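373aa long hypothetical citrate synthase (PDB 1VGP) is a hypothetical enzyme of the citrate synthase family, a largely helical protein whose assembly contains two subunits. Local coordinates at residues D88-D93 against A209-L214; D139-D144 against F153-Y158; F187-V192 against S201-G206. All coordinates share one frame; numbering follows the deposited sequence.

Interaction 1: D88-D93 against A209-L214; sequences DAQPMD and ALKGPL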
loop_
_atom_site.group_PDB
_atom_site.type_symbol
_atom_site.label_atom_id
_atom_site.label_comp_id
_atom_site.label_asym_id
_atom_site.label_seq_id
_atom_site.Cartn_x
_atom_site.Cartn_y
_atom_site.Cartn_z
ATOM N N ASP A 88 0.781 -5.214 -22.410
ATOM C CA ASP A 88 1.971 -4.392 -22.233
ATOM C C ASP A 88 1.975 -3.777 -20.838
ATOM O O ASP A 88 2.604 -2.745 -20.603
ATOM C CB ASP A 88 2.016 -3.296 -23.291
ATOM C CG ASP A 88 0.780 -2.427 -23.277
ATOM O OD1 ASP A 88 0.825 -1.330 -22.680
ATOM O OD2 ASP A 88 -0.245 -2.826 -23.858
ATOM N N ALA A 89 1.260 -4.417 -19.917
ATOM C CA ALA A 89 1.237 -4.004 -18.521
ATOM C C ALA A 89 2.540 -4.380 -17.822
ATOM O O ALA A 89 3.166 -5.382 -18.162
ATOM C CB ALA A 89 0.062 -4.661 -17.811
ATOM N N GLN A 90 2.942 -3.571 -16.846
ATOM C CA GLN A 90 4.067 -3.914 -15.982
ATOM C C GLN A 90 3.733 -5.122 -15.119
ATOM O O GLN A 90 2.736 -5.122 -14.399
ATOM C CB GLN A 90 4.412 -2.729 -15.081
ATOM C CG GLN A 90 4.965 -1.523 -15.825
ATOM C CD GLN A 90 5.193 -0.329 -14.912
ATOM O OE1 GLN A 90 5.701 -0.472 -13.800
ATOM N NE2 GLN A 90 4.819 0.860 -15.382
ATOM N N PRO A 91 4.562 -6.181 -15.185
ATOM C CA PRO A 91 4.300 -7.371 -14.357
ATOM C C PRO A 91 4.036 -7.060 -12.872
ATOM O O PRO A 91 3.241 -7.740 -12.231
ATOM C CB PRO A 91 5.547 -8.234 -14.574
ATOM C CG PRO A 91 6.022 -7.843 -15.944
ATOM C CD PRO A 91 5.716 -6.378 -16.091
ATOM N N MET A 92 4.693 -6.033 -12.331
ATOM C CA MET A 92 4.436 -5.617 -10.949
ATOM C C MET A 92 3.001 -5.159 -10.759
ATOM O O MET A 92 2.354 -5.521 -9.779
ATOM C CB MET A 92 5.371 -4.482 -10.528
ATOM C CG MET A 92 6.784 -4.926 -10.202
ATOM S SD MET A 92 6.904 -6.326 -9.062
ATOM C CE MET A 92 7.135 -5.456 -7.490
ATOM N N ASP A 93 2.508 -4.359 -11.698
ATOM C CA ASP A 93 1.126 -3.892 -11.629
ATOM C C ASP A 93 0.157 -5.061 -11.799
ATOM O O ASP A 93 -0.929 -5.076 -11.208
ATOM C CB ASP A 93 0.866 -2.838 -12.703
ATOM C CG ASP A 93 1.740 -1.609 -12.541
ATOM O OD1 ASP A 93 2.282 -1.385 -11.437
ATOM O OD2 ASP A 93 1.884 -0.863 -13.533
ATOM N N ALA A 209 5.273 -0.567 -3.074
ATOM C CA ALA A 209 6.504 0.119 -2.709
ATOM C C ALA A 209 7.692 -0.520 -3.421
ATOM O O ALA A 209 8.574 0.180 -3.919
ATOM C CB ALA A 209 6.710 0.080 -1.194
ATOM N N LEU A 210 7.713 -1.846 -3.474
ATOM C CA LEU A 210 8.849 -2.555 -4.044
ATOM C C LEU A 210 9.127 -2.172 -5.501
ATOM O O LEU A 210 10.290 -2.106 -5.912
ATOM C CB LEU A 210 8.640 -4.069 -3.946
ATOM C CG LEU A 210 9.774 -4.910 -4.545
ATOM C CD1 LEU A 210 11.072 -4.676 -3.775
ATOM C CD2 LEU A 210 9.391 -6.371 -4.503
ATOM N N LYS A 211 8.076 -1.907 -6.275
ATOM C CA LYS A 211 8.252 -1.564 -7.677
ATOM C C LYS A 211 8.734 -0.130 -7.852
ATOM O O LYS A 211 9.051 0.284 -8.959
ATOM C CB LYS A 211 6.943 -1.772 -8.459
ATOM C CG LYS A 211 5.769 -0.900 -8.009
ATOM C CD LYS A 211 4.738 -0.736 -9.120
ATOM C CE LYS A 211 5.196 0.301 -10.130
ATOM N NZ LYS A 211 4.264 0.425 -11.290
ATOM N N GLY A 212 8.787 0.633 -6.766
ATOM C CA GLY A 212 9.340 1.973 -6.843
ATOM C C GLY A 212 10.768 1.952 -7.371
ATOM O O GLY A 212 11.577 1.115 -6.960
ATOM N N PRO A 213 11.114 2.862 -8.294
ATOM C CA PRO A 213 12.458 2.928 -8.892
ATOM C C PRO A 213 13.552 3.327 -7.904
ATOM O O PRO A 213 14.707 2.979 -8.085
ATOM C CB PRO A 213 12.295 3.951 -10.007
ATOM C CG PRO A 213 11.175 4.800 -9.553
ATOM C CD PRO A 213 10.217 3.874 -8.878
ATOM N N LEU A 214 13.171 4.050 -6.857
ATOM C CA LEU A 214 14.127 4.568 -5.882
ATOM C C LEU A 214 14.495 3.522 -4.828
ATOM O O LEU A 214 15.333 3.773 -3.967
ATOM C CB LEU A 214 13.547 5.799 -5.191
ATOM C CG LEU A 214 14.246 7.140 -5.370
ATOM C CD1 LEU A 214 14.812 7.256 -6.773
ATOM C CD2 LEU A 214 13.245 8.262 -5.100
#
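The carboxamide of Gln90 and the carboxylate of Asp93 both turn to the ammonium group of Lys211, but present it with different sides. Lys211 NZ stands above the plane of the amide, 46° out of it and 3.0 Å from Gln90 OE1, so this hydrogen bond is not made along a lone pair. Asp93 takes the ammonium group on the syn lone pair of OD1, the side of its other oxygen, in a salt bridge with Asp93 OD1 to Lys211 NZ at 2.7 Å. Both side chains cross Lys211 at roughly a right angle. CG of Lys211 sits between backbone N and carbonyl carbon (chi1 62°), and a bend at chi3 brings the ammonium group round to them. Gln90 is the N-cap residue of helix 91-105, so the start of that helix meets the turn that follows helix 199-210. A third partner of NZ is Asp198 of the second subunit, which carries the salt-bridge cluster across the dimer interface. Nearer the lysine backbone, Met92 runs opposite to the lysine chain, its CG 3.6 Å from Lys211 CB. Its bent thioether brings CE within 3.9 Å of Leu210 CD2, and helix 327-346 packs on both Met92 and Leu210.

Interaction 2: D139-D144 against F153-Y158; sequences DIIEPD and FLYMLY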
loop_
_atom_site.group_PDB
_atom_site.type_symbol
_atom_site.label_atom_id
_atom_site.label_comp_id
_atom_site.label_asym_id
_atom_site.label_seq_id
_atom_site.Cartn_x
_atom_site.Cartn_y
_atom_site.Cartn_z
ATOM N N ASP A 139 -0.233 -20.333 -23.585
ATOM C CA ASP A 139 -1.375 -20.541 -22.710
ATOM C C ASP A 139 -0.992 -20.858 -21.276
ATOM O O ASP A 139 0.063 -21.435 -21.010
ATOM C CB ASP A 139 -2.274 -21.652 -23.249
ATOM C CG ASP A 139 -3.751 -21.333 -23.078
ATOM O OD1 ASP A 139 -4.143 -20.844 -21.982
ATOM O OD2 ASP A 139 -4.524 -21.566 -24.037
ATOM N N ILE A 140 -1.861 -20.464 -20.354
ATOM C CA ILE A 140 -1.723 -20.874 -18.969
ATOM C C ILE A 140 -1.434 -22.364 -18.927
ATOM O O ILE A 140 -2.160 -23.172 -19.496
ATOM C CB ILE A 140 -3.004 -20.586 -18.168
ATOM C CG1 ILE A 140 -3.248 -19.079 -18.151
ATOM C CG2 ILE A 140 -2.875 -21.121 -16.742
ATOM C CD1 ILE A 140 -4.552 -18.690 -17.502
ATOM N N ILE A 141 -0.350 -22.711 -18.260
ATOM C CA ILE A 141 -0.050 -24.085 -17.963
ATOM C C ILE A 141 -0.101 -24.186 -16.445
ATOM O O ILE A 141 0.603 -23.452 -15.755
ATOM C CB ILE A 141 1.350 -24.450 -18.538
ATOM C CG1 ILE A 141 1.854 -25.766 -17.943
ATOM C CG2 ILE A 141 2.307 -23.297 -18.314
ATOM C CD1 ILE A 141 2.617 -25.615 -16.658
ATOM N N GLU A 142 -0.959 -25.066 -15.930
ATOM C CA GLU A 142 -1.361 -25.040 -14.522
ATOM C C GLU A 142 -0.301 -25.558 -13.554
ATOM O O GLU A 142 0.602 -26.301 -13.937
ATOM C CB GLU A 142 -2.635 -25.870 -14.323
ATOM C CG GLU A 142 -3.860 -25.268 -14.967
ATOM C CD GLU A 142 -5.046 -26.211 -14.943
ATOM O OE1 GLU A 142 -5.104 -27.078 -14.041
ATOM O OE2 GLU A 142 -5.921 -26.084 -15.831
ATOM N N PRO A 143 -0.404 -25.177 -12.275
ATOM C CA PRO A 143 0.565 -25.705 -11.322
ATOM C C PRO A 143 0.385 -27.199 -11.125
ATOM O O PRO A 143 -0.737 -27.699 -11.088
ATOM C CB PRO A 143 0.285 -24.912 -10.051
ATOM C CG PRO A 143 -1.140 -24.531 -10.170
ATOM C CD PRO A 143 -1.347 -24.251 -11.630
ATOM N N ASP A 144 1.515 -27.893 -10.999
ATOM C CA ASP A 144 1.590 -29.343 -10.823
ATOM C C ASP A 144 1.761 -29.595 -9.326
ATOM O O ASP A 144 2.816 -29.314 -8.768
ATOM C CB ASP A 144 2.807 -29.835 -11.586
ATOM C CG ASP A 144 2.876 -31.345 -11.704
ATOM O OD1 ASP A 144 2.578 -32.050 -10.709
ATOM O OD2 ASP A 144 3.250 -31.811 -12.809
ATOM N N PHE A 153 7.664 -23.494 -10.266
ATOM C CA PHE A 153 7.771 -22.155 -10.828
ATOM C C PHE A 153 8.300 -22.240 -12.251
ATOM O O PHE A 153 7.681 -21.729 -13.175
ATOM C CB PHE A 153 8.703 -21.276 -9.975
ATOM C CG PHE A 153 8.411 -19.795 -10.066
ATOM C CD1 PHE A 153 7.884 -19.239 -11.224
ATOM C CD2 PHE A 153 8.684 -18.955 -8.993
ATOM C CE1 PHE A 153 7.636 -17.867 -11.311
ATOM C CE2 PHE A 153 8.437 -17.582 -9.078
ATOM C CZ PHE A 153 7.917 -17.039 -10.232
ATOM N N LEU A 154 9.438 -22.896 -12.430
ATOM C CA LEU A 154 10.044 -22.999 -13.754
ATOM C C LEU A 154 9.184 -23.855 -14.683
ATOM O O LEU A 154 9.075 -23.580 -15.886
ATOM C CB LEU A 154 11.447 -23.596 -13.641
ATOM C CG LEU A 154 12.464 -22.764 -12.863
ATOM C CD1 LEU A 154 13.862 -23.335 -13.087
ATOM C CD2 LEU A 154 12.391 -21.306 -13.308
ATOM N N TYR A 155 8.574 -24.890 -14.112
ATOM C CA TYR A 155 7.626 -25.710 -14.848
ATOM C C TYR A 155 6.541 -24.869 -15.517
ATOM O O TYR A 155 6.319 -24.984 -16.729
ATOM C CB TYR A 155 6.970 -26.734 -13.918
ATOM C CG TYR A 155 5.779 -27.426 -14.548
ATOM C CD1 TYR A 155 5.887 -28.048 -15.795
ATOM C CD2 TYR A 155 4.539 -27.436 -13.911
ATOM C CE1 TYR A 155 4.787 -28.660 -16.390
ATOM C CE2 TYR A 155 3.433 -28.044 -14.497
ATOM C CZ TYR A 155 3.561 -28.654 -15.734
ATOM O OH TYR A 155 2.467 -29.251 -16.310
ATOM N N MET A 156 5.864 -24.036 -14.725
ATOM C CA MET A 156 4.747 -23.244 -15.233
ATOM C C MET A 156 5.227 -22.182 -16.210
ATOM O O MET A 156 4.433 -21.587 -16.923
ATOM C CB MET A 156 3.990 -22.569 -14.087
ATOM C CG MET A 156 3.407 -23.515 -13.060
ATOM S SD MET A 156 2.382 -22.631 -11.862
ATOM C CE MET A 156 3.619 -21.884 -10.804
ATOM N N LEU A 157 6.531 -21.940 -16.237
ATOM C CA LEU A 157 7.090 -20.962 -17.158
ATOM C C LEU A 157 7.410 -21.642 -18.475
ATOM O O LEU A 157 7.026 -21.157 -19.544
ATOM C CB LEU A 157 8.358 -20.325 -16.561
ATOM C CG LEU A 157 8.700 -18.890 -16.956
ATOM C CD1 LEU A 157 9.331 -18.887 -18.323
ATOM C CD2 LEU A 157 7.450 -18.025 -16.963
ATOM N N TYR A 158 8.106 -22.777 -18.399
ATOM C CA TYR A 158 8.549 -23.488 -19.606
ATOM C C TYR A 158 7.439 -24.375 -20.208
ATOM O O TYR A 158 7.400 -24.599 -21.417
ATOM C CB TYR A 158 9.757 -24.385 -19.305
ATOM C CG TYR A 158 10.931 -23.783 -18.553
ATOM C CD1 TYR A 158 11.285 -22.439 -18.682
ATOM C CD2 TYR A 158 11.745 -24.606 -17.763
ATOM C CE1 TYR A 158 12.424 -21.934 -18.041
ATOM C CE2 TYR A 158 12.876 -24.117 -17.125
ATOM C CZ TYR A 158 13.216 -22.779 -17.266
ATOM O OH TYR A 158 14.349 -22.303 -16.634
#
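Ile141 meets Tyr155 through a CH-pi contact: CD1 lies over one face of the phenol ring, 3.5 Å from the ring centroid and 22° off the ring normal. The methyl is displaced toward the rim, where CZ and CE2 are its nearest ring atoms. Both first torsions send the groups out from their backbones, Ile141 CG1 and Tyr155 CG each being anti to the backbone N (chi1 165° and 168°); the side chains then cross at a slant, with CD1 over the ring.

Apolar packing comes next. Pro143 CB rests 3.6 Å from Met156 SD, at the bend of the methionine chain, and Ile141 CD1 reaches Met156 CB at 4.2 Å; the CG2 branch of Ile141 faces the carbonyl O of Met156. Asp144 CB comes to 3.5 Å from Tyr155 CE2, its carboxylate turned steeply against the ring plane.

Polar groups contribute by proximity alone, as no hydrogen bond joins the two segments. Glu142 O approaches Tyr155 CE2 obliquely at 3.4 Å. The Asp144 backbone N is instead held by Asn152 OD1, which ties the loop to the first part of the helix.

The contact thus folds the connection between helices 113-135 and 149-158 back along the second of them. Met156 also touches Ala129 of helix 113-135, Ile140 packs against helix 76-84, and helix 164-175 receives Phe153, Leu154 and Tyr158.

Interaction 3: F187-V192 against S201-G206; sequences FASLVV and SSIVAG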
loop_
_atom_site.group_PDB
_atom_site.type_symbol
_atom_site.label_atom_id
_atom_site.label_comp_id
_atom_site.label_asym_id
_atom_site.label_seq_id
_atom_site.Cartn_x
_atom_site.Cartn_y
_atom_site.Cartn_z
ATOM N N PHE A 187 8.257 -2.064 5.111
ATOM C CA PHE A 187 7.680 -1.109 6.041
ATOM C C PHE A 187 6.282 -0.658 5.573
ATOM O O PHE A 187 5.369 -0.475 6.386
ATOM C CB PHE A 187 8.613 0.096 6.178
ATOM C CG PHE A 187 8.180 1.084 7.214
ATOM C CD1 PHE A 187 7.967 2.423 6.870
ATOM C CD2 PHE A 187 8.005 0.693 8.541
ATOM C CE1 PHE A 187 7.587 3.363 7.839
ATOM C CE2 PHE A 187 7.623 1.621 9.517
ATOM C CZ PHE A 187 7.414 2.962 9.165
ATOM N N ALA A 188 6.113 -0.489 4.264
ATOM C CA ALA A 188 4.804 -0.144 3.717
ATOM C C ALA A 188 3.797 -1.219 4.121
ATOM O O ALA A 188 2.670 -0.904 4.510
ATOM C CB ALA A 188 4.879 -0.025 2.190
ATOM N N SER A 189 4.222 -2.479 4.027
ATOM C CA SER A 189 3.457 -3.632 4.508
ATOM C C SER A 189 3.019 -3.447 5.952
ATOM O O SER A 189 1.849 -3.621 6.288
ATOM C CB SER A 189 4.324 -4.892 4.447
ATOM O OG SER A 189 4.064 -5.603 3.265
ATOM N N LEU A 190 3.995 -3.120 6.796
ATOM C CA LEU A 190 3.795 -3.036 8.228
ATOM C C LEU A 190 2.840 -1.885 8.576
ATOM O O LEU A 190 2.017 -2.002 9.492
ATOM C CB LEU A 190 5.146 -2.837 8.923
ATOM C CG LEU A 190 5.841 -4.030 9.588
ATOM C CD1 LEU A 190 5.242 -5.359 9.135
ATOM C CD2 LEU A 190 7.337 -3.963 9.264
ATOM N N VAL A 191 2.944 -0.781 7.847
ATOM C CA VAL A 191 2.057 0.336 8.091
ATOM C C VAL A 191 0.608 -0.089 7.883
ATOM O O VAL A 191 -0.264 0.187 8.714
ATOM C CB VAL A 191 2.365 1.523 7.160
ATOM C CG1 VAL A 191 1.407 2.678 7.469
ATOM C CG2 VAL A 191 3.834 1.956 7.321
ATOM N N VAL A 192 0.342 -0.762 6.771
ATOM C CA VAL A 192 -1.006 -1.232 6.503
ATOM C C VAL A 192 -1.402 -2.300 7.532
ATOM O O VAL A 192 -2.501 -2.260 8.094
ATOM C CB VAL A 192 -1.108 -1.791 5.072
ATOM C CG1 VAL A 192 -2.439 -2.491 4.869
ATOM C CG2 VAL A 192 -0.958 -0.646 4.073
ATOM N N SER A 201 -4.319 -6.603 1.619
ATOM C CA SER A 201 -4.070 -5.177 1.603
ATOM C C SER A 201 -2.586 -4.905 1.872
ATOM O O SER A 201 -1.932 -4.164 1.138
ATOM C CB SER A 201 -4.940 -4.493 2.661
ATOM O OG SER A 201 -6.310 -4.508 2.302
ATOM N N SER A 202 -2.064 -5.516 2.928
ATOM C CA SER A 202 -0.702 -5.268 3.363
ATOM C C SER A 202 0.291 -5.614 2.267
ATOM O O SER A 202 1.235 -4.863 1.998
ATOM C CB SER A 202 -0.390 -6.104 4.598
ATOM O OG SER A 202 -1.254 -5.766 5.671
ATOM N N ILE A 203 0.071 -6.770 1.642
ATOM C CA ILE A 203 0.930 -7.266 0.575
ATOM C C ILE A 203 0.841 -6.418 -0.689
ATOM O O ILE A 203 1.839 -6.249 -1.399
ATOM C CB ILE A 203 0.574 -8.727 0.228
ATOM C CG1 ILE A 203 0.691 -9.603 1.487
ATOM C CG2 ILE A 203 1.485 -9.239 -0.881
ATOM C CD1 ILE A 203 1.987 -9.414 2.257
ATOM N N VAL A 204 -0.348 -5.887 -0.973
ATOM C CA VAL A 204 -0.518 -4.932 -2.068
ATOM C C VAL A 204 0.357 -3.698 -1.837
ATOM O O VAL A 204 0.972 -3.174 -2.773
ATOM C CB VAL A 204 -2.005 -4.476 -2.204
ATOM C CG1 VAL A 204 -2.104 -3.291 -3.155
ATOM C CG2 VAL A 204 -2.862 -5.621 -2.705
ATOM N N ALA A 205 0.404 -3.236 -0.589
ATOM C CA ALA A 205 1.251 -2.099 -0.227
ATOM C C ALA A 205 2.731 -2.465 -0.382
ATOM O O ALA A 205 3.520 -1.662 -0.870
ATOM C CB ALA A 205 0.966 -1.682 1.207
ATOM N N GLY A 206 3.090 -3.683 0.020
ATOM C CA GLY A 206 4.450 -4.153 -0.162
ATOM C C GLY A 206 4.910 -4.104 -1.609
ATOM O O GLY A 206 5.952 -3.519 -1.924
#
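Val192, Ser189 and Ser202 lose the most surface here. Val192 uses both methyls: CG1, anti to the backbone N (chi1 170°), lies 3.6 Å from Ser202 OG, while CG2 meets Ala205 CB at 3.6 Å, so the forked side chain bears on two successive turns of the facing helix. Ser189 OG donates to Ser202 O at 3.2 Å from well above the carbonyl plane, 62° out of it. That oxygen also accepts the helical bond from Gly206 N, giving it two donors. Ser189 CA adds a CA-H...O contact to the same Ser202 O, at 3.6 Å. Such closeness fits the small residues in the seam: the short helix axes approach to 7.3 Å, antiparallel at 152°, and the Ser189 and Ser202 CA atoms are 4.6 Å apart. Helices 184-193 and 199-210 form a tight antiparallel hairpin within one chain, and its contacts with the second subunit are consistent with both helices belonging to the helical sandwich at the citrate synthase dimer interface. Val204 touches Val204 of the second subunit, and Ala188 touches Val191 of that subunit. Gly206, without a side chain, lets its CA come to 3.7 Å from Ser189 OG. Further along the seam Ala188 CB rests near Ala205 O.

Interactions 1 and 3 are buried, share helix 199-210 and touch the second subunit; they meet directly where Ala209 CB packs on Ala188 CB at 3.8 Å. Interaction 2, its centre about 28 Å from that of interaction 3, lies farther out and is partly buried. Its centre is about 20 Å from that of the chain, and no other subunit touches its segments. Chemistry follows place: interaction 3, a helix pair at the interface, relies on small side chains and one valine fork, with a single serine-to-carbonyl bond; interaction 1, joining a helix start to a turn, adds charge; interaction 2, a loop on its own helix, has apolar and CH-pi contacts without hydrogen bonds.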